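Local coordinates for protein UDP-N-acetylmuramate--L-alanine ligase (Thermotoga maritima, PDB 1J6U) that probably binds ATP and uses it to join L-alanine to UDP-N-acetylmuramate, a cytoplasmic step in building the peptidoglycan of the cell wall, at residues P97-N100 with R101-F105. Residues are numbered along the deposited sequence; the frame is centred on the assembly and turned at random.
Sequences PIEN and RLHYF
Glu-99, in the middle of the short strand 98-100, leans against the first turn of the helix that follows, and its side chain runs across that of His-103. CB leaves the strand on the side of the helix. The chain bends at its second torsion, about CB-CG, and CG of Glu-99 lies 3.9 Å from CD2 of His-103; CD keeps the same separation from that carbon. At the tip, OE2 of Glu-99 comes to the edge of the imidazole, close to the ring plane and 3.2 Å from CD2 of His-103, while the carboxylate itself is turned 57° from the ring. It approaches a carbon of the ring, with NE2 of His-103 farther away at 3.8 Å from OE2. Glu-99 OE2 also stands at the edge of the Tyr-104 ring, 4.1 Å from Tyr-104 CD1, and close to the carboxylate of Asp-107, a neighbour that would probably raise its proton affinity. His-103 reaches Glu-99 with CG anti to its backbone N (chi1 -178°).

Strand 98-100 is an edge strand, within this chain, of the parallel Rossmann-like sheet in the N-terminal domain of this Mur ligase, paired with strand 74-77, and the chain turns directly into helix 101-112, whose first turn, 101-105, runs at 91° to the strand. Asn-100 holds the N-cap position, yet its side chain caps nothing; OD1 bonds to Lys-77 NZ instead. Asn-100 O accepts the first helical bond, 2.8 Å from Tyr-104 N. CB of Tyr-104 also packs on this oxygen, 3.4 Å from Asn-100 O, and the buried ring continues to Leu-74 and Ile-76 of the neighbouring strand and Val-28 of helix 23-34. Arg-101 carries its guanidinium away to a salt bridge from NH1 to Glu-174.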
ATOM      1  N   PRO A  97       0.059  -7.853 -30.081  1.00 41.94           N
ATOM      2  CA  PRO A  97       0.403  -6.563 -29.459  1.00 43.22           C
ATOM      3  C   PRO A  97       0.638  -6.749 -27.953  1.00 43.52           C
ATOM      4  O   PRO A  97      -0.096  -7.472 -27.257  1.00 35.24           O
ATOM      5  CB  PRO A  97      -0.810  -5.702 -29.762  1.00 43.01           C
ATOM      6  CG  PRO A  97      -1.958  -6.749 -29.785  1.00 54.48           C
ATOM      7  CD  PRO A  97      -1.322  -7.866 -30.591  1.00 34.82           C
ATOM      8  N   ILE A  98       1.689  -6.113 -27.469  1.00 40.68           N
ATOM      9  CA  ILE A  98       2.080  -6.227 -26.080  1.00 44.11           C
ATOM     10  C   ILE A  98       2.075  -4.853 -25.484  1.00 47.51           C
ATOM     11  O   ILE A  98       2.618  -3.912 -26.069  1.00 43.58           O
ATOM     12  CB  ILE A  98       3.504  -6.779 -25.941  1.00 42.27           C
ATOM     13  CG1 ILE A  98       3.527  -8.246 -26.343  1.00 40.64           C
ATOM     14  CG2 ILE A  98       3.993  -6.638 -24.504  1.00 40.27           C
ATOM     15  CD1 ILE A  98       4.910  -8.678 -26.747  1.00 34.74           C
ATOM     16  N   GLU A  99       1.455  -4.737 -24.318  1.00 45.87           N
ATOM     17  CA  GLU A  99       1.410  -3.461 -23.665  1.00 48.23           C
ATOM     18  C   GLU A  99       1.888  -3.519 -22.237  1.00 36.73           C
ATOM     19  O   GLU A  99       1.860  -4.585 -21.600  1.00 42.36           O
ATOM     20  CB  GLU A  99       0.015  -2.904 -23.741  1.00 54.01           C
ATOM     21  CG  GLU A  99       0.079  -1.459 -24.060  1.00 82.47           C
ATOM     22  CD  GLU A  99      -1.112  -1.038 -24.836  1.00 97.63           C
ATOM     23  OE1 GLU A  99      -1.468  -1.793 -25.777  1.00 89.24           O
ATOM     24  OE2 GLU A  99      -1.674   0.036 -24.503  1.00105.75           O
ATOM     25  N   ASN A 100       2.372  -2.371 -21.765  1.00 38.15           N
ATOM     26  CA  ASN A 100       2.866  -2.216 -20.396  1.00 37.16           C
ATOM     27  C   ASN A 100       1.751  -1.773 -19.462  1.00 45.12           C
ATOM     28  O   ASN A 100       0.921  -0.938 -19.826  1.00 49.11           O
ATOM     29  CB  ASN A 100       4.022  -1.225 -20.377  1.00 44.34           C
ATOM     30  CG  ASN A 100       5.264  -1.792 -21.082  1.00 58.23           C
ATOM     31  OD1 ASN A 100       5.775  -2.850 -20.699  1.00 63.02           O
ATOM     32  ND2 ASN A 100       5.736  -1.106 -22.121  1.00 52.06           N
ATOM     33  N   ARG A 101       1.730  -2.370 -18.274  1.00 44.51           N
ATOM     34  CA  ARG A 101       0.741  -2.101 -17.236  1.00 42.05           C
ATOM     35  C   ARG A 101       0.288  -0.633 -17.124  1.00 40.07           C
ATOM     36  O   ARG A 101      -0.871  -0.318 -17.398  1.00 32.50           O
ATOM     37  CB  ARG A 101       1.301  -2.579 -15.893  1.00 40.62           C
ATOM     38  CG  ARG A 101       0.296  -2.625 -14.726  1.00 49.71           C
ATOM     39  CD  ARG A 101       0.985  -3.085 -13.416  1.00 39.60           C
ATOM     40  NE  ARG A 101       2.208  -2.309 -13.159  1.00 44.29           N
ATOM     41  CZ  ARG A 101       3.223  -2.712 -12.383  1.00 53.69           C
ATOM     42  NH1 ARG A 101       4.307  -1.939 -12.208  1.00 33.48           N
ATOM     43  NH2 ARG A 101       3.168  -3.895 -11.775  1.00 48.06           N
ATOM     44  N   LEU A 102       1.208   0.263 -16.771  1.00 33.45           N
ATOM     45  CA  LEU A 102       0.856   1.664 -16.551  1.00 41.11           C
ATOM     46  C   LEU A 102       0.246   2.286 -17.756  1.00 46.55           C
ATOM     47  O   LEU A 102      -0.815   2.913 -17.682  1.00 52.59           O
ATOM     48  CB  LEU A 102       2.062   2.501 -16.148  1.00 36.27           C
ATOM     49  CG  LEU A 102       1.932   3.325 -14.877  1.00 42.12           C
ATOM     50  CD1 LEU A 102       2.829   4.528 -15.023  1.00 36.68           C
ATOM     51  CD2 LEU A 102       0.470   3.735 -14.623  1.00 32.02           C
ATOM     52  N   HIS A 103       0.939   2.113 -18.868  1.00 51.58           N
ATOM     53  CA  HIS A 103       0.487   2.650 -20.134  1.00 49.42           C
ATOM     54  C   HIS A 103      -0.915   2.139 -20.474  1.00 40.70           C
ATOM     55  O   HIS A 103      -1.757   2.895 -20.931  1.00 39.76           O
ATOM     56  CB  HIS A 103       1.462   2.253 -21.241  1.00 53.73           C
ATOM     57  CG  HIS A 103       1.096   2.817 -22.567  1.00 65.35           C
ATOM     58  ND1 HIS A 103       1.523   4.058 -22.987  1.00 71.03           N
ATOM     59  CD2 HIS A 103       0.251   2.363 -23.525  1.00 73.13           C
ATOM     60  CE1 HIS A 103       0.954   4.348 -24.144  1.00 72.15           C
ATOM     61  NE2 HIS A 103       0.177   3.337 -24.491  1.00 77.58           N
ATOM     62  N   TYR A 104      -1.163   0.852 -20.256  1.00 38.39           N
ATOM     63  CA  TYR A 104      -2.469   0.274 -20.556  1.00 43.64           C
ATOM     64  C   TYR A 104      -3.523   0.850 -19.601  1.00 47.98           C
ATOM     65  O   TYR A 104      -4.675   1.107 -19.972  1.00 42.09           O
ATOM     66  CB  TYR A 104      -2.421  -1.232 -20.390  1.00 38.33           C
ATOM     67  CG  TYR A 104      -3.727  -1.898 -20.715  1.00 39.66           C
ATOM     68  CD1 TYR A 104      -4.177  -1.995 -22.038  1.00 35.98           C
ATOM     69  CD2 TYR A 104      -4.512  -2.464 -19.702  1.00 40.38           C
ATOM     70  CE1 TYR A 104      -5.374  -2.655 -22.346  1.00 36.18           C
ATOM     71  CE2 TYR A 104      -5.706  -3.112 -19.998  1.00 41.12           C
ATOM     72  CZ  TYR A 104      -6.126  -3.208 -21.319  1.00 40.09           C
ATOM     73  OH  TYR A 104      -7.283  -3.876 -21.597  1.00 48.30           O
ATOM     74  N   PHE A 105      -3.109   1.022 -18.355  1.00 43.63           N
ATOM     75  CA  PHE A 105      -3.971   1.590 -17.352  1.00 46.41           C
ATOM     76  C   PHE A 105      -4.381   3.009 -17.803  1.00 47.47           C
ATOM     77  O   PHE A 105      -5.566   3.377 -17.773  1.00 39.03           O
ATOM     78  CB  PHE A 105      -3.230   1.654 -16.020  1.00 43.87           C
ATOM     79  CG  PHE A 105      -4.064   2.178 -14.920  1.00 45.03           C
ATOM     80  CD1 PHE A 105      -5.276   1.564 -14.611  1.00 48.05           C
ATOM     81  CD2 PHE A 105      -3.669   3.303 -14.211  1.00 51.39           C
ATOM     82  CE1 PHE A 105      -6.094   2.062 -13.601  1.00 40.70           C
ATOM     83  CE2 PHE A 105      -4.476   3.813 -13.201  1.00 53.03           C
ATOM     84  CZ  PHE A 105      -5.693   3.186 -12.898  1.00 49.60           C
TER